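Local coordinates for protein thermospermine synthase (Medicago truncatula, PDB 6BQ6) that probably transfers an aminopropyl group from decarboxylated S-adenosylmethionine to spermidine, yielding thermospermine in plant polyamine biosynthesis, at residues B[87-92]-B[286-291]. Residues are numbered along the deposited sequence; the frame is centred on the assembly and turned at random.
With TER (N-(3-amino-propyl)-N-(5-aminopropyl)-1,4-diaminobutane), chain F.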
ATOM      1  N   TYR B  87     -12.241   4.348 -24.118  1.00 18.47           N
ATOM      2  CA  TYR B  87     -12.493   2.949 -24.283  1.00 17.88           C
ATOM      3  C   TYR B  87     -13.784   2.782 -25.119  1.00 17.44           C
ATOM      4  O   TYR B  87     -13.830   1.957 -26.019  1.00 16.80           O
ATOM      5  CB  TYR B  87     -12.643   2.268 -22.898  1.00 18.99           C
ATOM      6  CG  TYR B  87     -13.131   0.862 -22.994  1.00 18.75           C
ATOM      7  CD1 TYR B  87     -12.243  -0.215 -23.113  1.00 19.82           C
ATOM      8  CD2 TYR B  87     -14.490   0.577 -22.946  1.00 18.77           C
ATOM      9  CE1 TYR B  87     -12.724  -1.519 -23.222  1.00 20.19           C
ATOM     10  CE2 TYR B  87     -14.967  -0.702 -23.076  1.00 19.30           C
ATOM     11  CZ  TYR B  87     -14.081  -1.746 -23.196  1.00 20.83           C
ATOM     12  OH  TYR B  87     -14.567  -3.043 -23.295  1.00 22.37           O
ATOM     13  N   HIS B  88     -14.817   3.541 -24.795  1.00 17.22           N
ATOM     14  CA  HIS B  88     -16.084   3.300 -25.459  1.00 17.40           C
ATOM     15  C   HIS B  88     -16.117   3.823 -26.889  1.00 17.03           C
ATOM     16  O   HIS B  88     -16.721   3.194 -27.747  1.00 17.29           O
ATOM     17  CB  HIS B  88     -17.226   3.797 -24.602  1.00 17.79           C
ATOM     18  CG  HIS B  88     -17.391   2.988 -23.362  1.00 18.85           C
ATOM     19  ND1 HIS B  88     -16.958   3.413 -22.124  1.00 20.04           N
ATOM     20  CD2 HIS B  88     -17.811   1.703 -23.195  1.00 18.92           C
ATOM     21  CE1 HIS B  88     -17.174   2.453 -21.236  1.00 20.03           C
ATOM     22  NE2 HIS B  88     -17.707   1.414 -21.860  1.00 19.81           N
ATOM     23  N   GLU B  89     -15.470   4.944 -27.174  1.00 17.08           N
ATOM     24  CA  GLU B  89     -15.349   5.386 -28.565  1.00 18.16           C
ATOM     25  C   GLU B  89     -14.511   4.431 -29.402  1.00 18.16           C
ATOM     26  O   GLU B  89     -14.888   4.106 -30.523  1.00 18.19           O
ATOM     27  CB  GLU B  89     -14.751   6.770 -28.672  1.00 18.92           C
ATOM     28  CG  GLU B  89     -15.709   7.899 -28.293  1.00 19.78           C
ATOM     29  CD  GLU B  89     -15.144   9.275 -28.565  1.00 22.02           C
ATOM     30  OE1 GLU B  89     -14.126   9.417 -29.304  1.00 22.45           O
ATOM     31  OE2 GLU B  89     -15.744  10.260 -28.059  1.00 23.16           O
ATOM     32  N   CYS B  90     -13.396   3.955 -28.839  1.00 17.39           N
ATOM     33  CA  CYS B  90     -12.557   2.959 -29.541  1.00 17.63           C
ATOM     34  C   CYS B  90     -13.259   1.630 -29.762  1.00 17.28           C
ATOM     35  O   CYS B  90     -13.092   1.036 -30.836  1.00 17.94           O
ATOM     36  CB  CYS B  90     -11.240   2.698 -28.853  1.00 17.95           C
ATOM     37  SG  CYS B  90     -10.099   4.102 -28.963  1.00 19.82           S
ATOM     38  N   LEU B  91     -14.039   1.182 -28.789  1.00 17.12           N
ATOM     39  CA  LEU B  91     -14.762  -0.081 -28.890  1.00 16.79           C
ATOM     40  C   LEU B  91     -15.824  -0.026 -29.981  1.00 16.59           C
ATOM     41  O   LEU B  91     -16.013  -0.983 -30.702  1.00 16.72           O
ATOM     42  CB  LEU B  91     -15.456  -0.442 -27.598  1.00 16.03           C
ATOM     43  CG  LEU B  91     -16.394  -1.686 -27.514  1.00 16.27           C
ATOM     44  CD1 LEU B  91     -15.593  -2.958 -27.831  1.00 16.79           C
ATOM     45  CD2 LEU B  91     -17.086  -1.760 -26.200  1.00 16.72           C
ATOM     46  N   VAL B  92     -16.515   1.105 -30.100  1.00 16.88           N
ATOM     47  CA  VAL B  92     -17.730   1.232 -30.930  1.00 18.05           C
ATOM     48  C   VAL B  92     -17.530   1.812 -32.311  1.00 17.94           C
ATOM     49  O   VAL B  92     -17.949   1.223 -33.317  1.00 17.70           O
ATOM     50  CB  VAL B  92     -18.818   2.039 -30.164  1.00 18.20           C
ATOM     51  CG1 VAL B  92     -19.975   2.417 -31.070  1.00 19.93           C
ATOM     52  CG2 VAL B  92     -19.296   1.216 -28.956  1.00 19.24           C
ATOM     53  N   GLU B 286     -19.496  15.707 -31.935  1.00 34.09           N
ATOM     54  CA  GLU B 286     -18.099  15.426 -32.220  1.00 34.21           C
ATOM     55  C   GLU B 286     -17.614  14.373 -31.253  1.00 29.50           C
ATOM     56  O   GLU B 286     -17.861  14.482 -30.071  1.00 28.58           O
ATOM     57  CB  GLU B 286     -17.250  16.673 -31.993  1.00 37.51           C
ATOM     58  CG  GLU B 286     -17.157  17.570 -33.206  1.00 42.94           C
ATOM     59  CD  GLU B 286     -15.892  17.252 -33.996  1.00 49.29           C
ATOM     60  OE1 GLU B 286     -16.040  16.519 -35.010  1.00 54.18           O
ATOM     61  OE2 GLU B 286     -14.762  17.696 -33.580  1.00 48.38           O
ATOM     62  N   ASN B 287     -16.885  13.398 -31.764  1.00 27.73           N
ATOM     63  CA  ASN B 287     -16.118  12.488 -30.899  1.00 26.48           C
ATOM     64  C   ASN B 287     -15.064  13.268 -30.135  1.00 27.46           C
ATOM     65  O   ASN B 287     -14.550  14.278 -30.627  1.00 28.61           O
ATOM     66  CB  ASN B 287     -15.424  11.418 -31.734  1.00 26.69           C
ATOM     67  CG  ASN B 287     -16.384  10.374 -32.266  1.00 26.76           C
ATOM     68  OD1 ASN B 287     -17.510  10.282 -31.829  1.00 27.69           O
ATOM     69  ND2 ASN B 287     -15.916   9.545 -33.179  1.00 27.22           N
ATOM     70  N   ARG B 288     -14.800  12.817 -28.917  1.00 26.68           N
ATOM     71  CA  ARG B 288     -13.814  13.424 -28.023  1.00 27.94           C
ATOM     72  C   ARG B 288     -12.428  12.815 -28.268  1.00 26.88           C
ATOM     73  O   ARG B 288     -11.411  13.506 -28.157  1.00 28.01           O
ATOM     74  CB  ARG B 288     -14.286  13.243 -26.572  1.00 30.56           C
ATOM     75  CG  ARG B 288     -15.592  13.984 -26.277  1.00 34.20           C
ATOM     76  CD  ARG B 288     -16.249  13.576 -24.938  1.00 36.77           C
ATOM     77  NE  ARG B 288     -15.384  14.010 -23.844  1.00 38.40           N
ATOM     78  CZ  ARG B 288     -15.437  13.618 -22.574  1.00 41.47           C
ATOM     79  NH1 ARG B 288     -16.350  12.736 -22.141  1.00 42.70           N
ATOM     80  NH2 ARG B 288     -14.538  14.115 -21.712  1.00 41.66           N
ATOM     81  N   TYR B 289     -12.365  11.524 -28.588  1.00 23.28           N
ATOM     82  CA  TYR B 289     -11.078  10.832 -28.714  1.00 23.34           C
ATOM     83  C   TYR B 289     -10.749  10.552 -30.171  1.00 22.27           C
ATOM     84  O   TYR B 289      -9.631  10.748 -30.607  1.00 22.70           O
ATOM     85  CB  TYR B 289     -11.040   9.497 -27.949  1.00 22.50           C
ATOM     86  CG  TYR B 289      -9.689   8.851 -28.086  1.00 23.14           C
ATOM     87  CD1 TYR B 289      -8.591   9.365 -27.446  1.00 24.14           C
ATOM     88  CD2 TYR B 289      -9.521   7.752 -28.909  1.00 22.73           C
ATOM     89  CE1 TYR B 289      -7.327   8.772 -27.618  1.00 24.25           C
ATOM     90  CE2 TYR B 289      -8.308   7.183 -29.073  1.00 23.99           C
ATOM     91  CZ  TYR B 289      -7.236   7.678 -28.476  1.00 23.86           C
ATOM     92  OH  TYR B 289      -6.026   7.064 -28.711  1.00 27.52           O
ATOM     93  N   LEU B 290     -11.709  10.033 -30.914  1.00 22.42           N
ATOM     94  CA  LEU B 290     -11.429   9.361 -32.156  1.00 23.30           C
ATOM     95  C   LEU B 290     -11.742  10.250 -33.383  1.00 24.09           C
ATOM     96  O   LEU B 290     -12.867  10.709 -33.534  1.00 26.01           O
ATOM     97  CB  LEU B 290     -12.255   8.082 -32.174  1.00 24.99           C
ATOM     98  CG  LEU B 290     -11.792   7.092 -33.200  1.00 26.38           C
ATOM     99  CD1 LEU B 290     -10.565   6.298 -32.765  1.00 26.04           C
ATOM    100  CD2 LEU B 290     -12.938   6.170 -33.494  1.00 27.61           C
ATOM    101  N   ASP B 291     -10.729  10.543 -34.197  1.00 22.92           N
ATOM    102  CA  ASP B 291     -10.898  10.952 -35.584  1.00 22.23           C
ATOM    103  C   ASP B 291     -10.225   9.897 -36.454  1.00 23.34           C
ATOM    104  O   ASP B 291      -9.683   8.897 -35.936  1.00 20.66           O
ATOM    105  CB  ASP B 291     -10.437  12.394 -35.877  1.00 23.55           C
ATOM    106  CG  ASP B 291      -8.976  12.631 -35.640  1.00 23.84           C
ATOM    107  OD1 ASP B 291      -8.191  11.659 -35.390  1.00 22.58           O
ATOM    108  OD2 ASP B 291      -8.570  13.830 -35.665  1.00 24.27           O
TER
HETATM  109  N1  TER F 402     -18.256  -6.631 -17.814  1.00 54.71           N
HETATM  110  C2  TER F 402     -18.304  -5.446 -18.645  1.00 51.61           C
HETATM  111  C3  TER F 402     -17.116  -5.434 -19.602  1.00 48.87           C
HETATM  112  C4  TER F 402     -15.793  -5.208 -18.917  1.00 47.73           C
HETATM  113  N5  TER F 402     -14.754  -4.945 -19.885  1.00 49.96           N
HETATM  114  C6  TER F 402     -13.933  -3.761 -19.769  1.00 47.19           C
HETATM  115  C7  TER F 402     -12.506  -4.031 -20.220  1.00 47.30           C
HETATM  116  C8  TER F 402     -11.586  -3.010 -19.576  1.00 47.09           C
HETATM  117  N9  TER F 402     -11.111  -3.426 -18.274  1.00 45.86           N
HETATM  118  C10 TER F 402     -10.250  -2.530 -17.546  1.00 45.94           C
HETATM  119  C11 TER F 402      -9.277  -3.207 -16.606  1.00 46.42           C
HETATM  120  C12 TER F 402      -8.237  -2.169 -16.187  1.00 47.80           C
HETATM  121  C13 TER F 402      -7.406  -2.598 -14.988  1.00 49.60           C
HETATM  122  N14 TER F 402      -7.074  -4.011 -15.050  1.00 52.92           N
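Glu-89, on helix 84-98, directs its carboxylate into the turn 287-290, where three consecutive backbone N-H groups converge on its two oxygens. Arg-288 N meets OE2 of Glu-89 at 2.9 Å in a nearly straight bond, on the syn lone pair. OE1 of Glu-89 takes two donors. Tyr-289 N lies 2.8 Å from OE1, on the syn side but 32° out of the carboxylate plane. Leu-290 N approaches OE1 at 3.0 Å, nearly in line with the C-O bond. The Glu-89 side chain reaches this far because it is extended beyond CG (chi2 -173°). Carbon also lines the site, with CB of Asn-287 3.4 Å from Glu-89 OE1. Asn-287 braces the turn from within, its ND2 donating to Leu-290 O at 3.3 Å.

One helical residue on, Cys-90 SG lies obliquely by the Tyr-289 ring, 3.6 Å from CE2 and 60° off the ring normal, a sulfur-aromatic contact. An alanine in place of Glu-89 would probably leave the three N-H groups of Arg-288, Tyr-289 and Leu-290 without their acceptor and the turn less firmly held to the helix.

The same helix carries Tyr-87, which borders thermospermine and hydrogen-bonds Asp-181, the predicted proton acceptor, whereas Asn-287 O accepts a hydrogen bond from NZ of Lys-303 of a second subunit. Through these bonds the contact ties a pocket-lining helix to the subunit interface. Three N-H donors around one carboxylate would be expected to stabilise its anionic form.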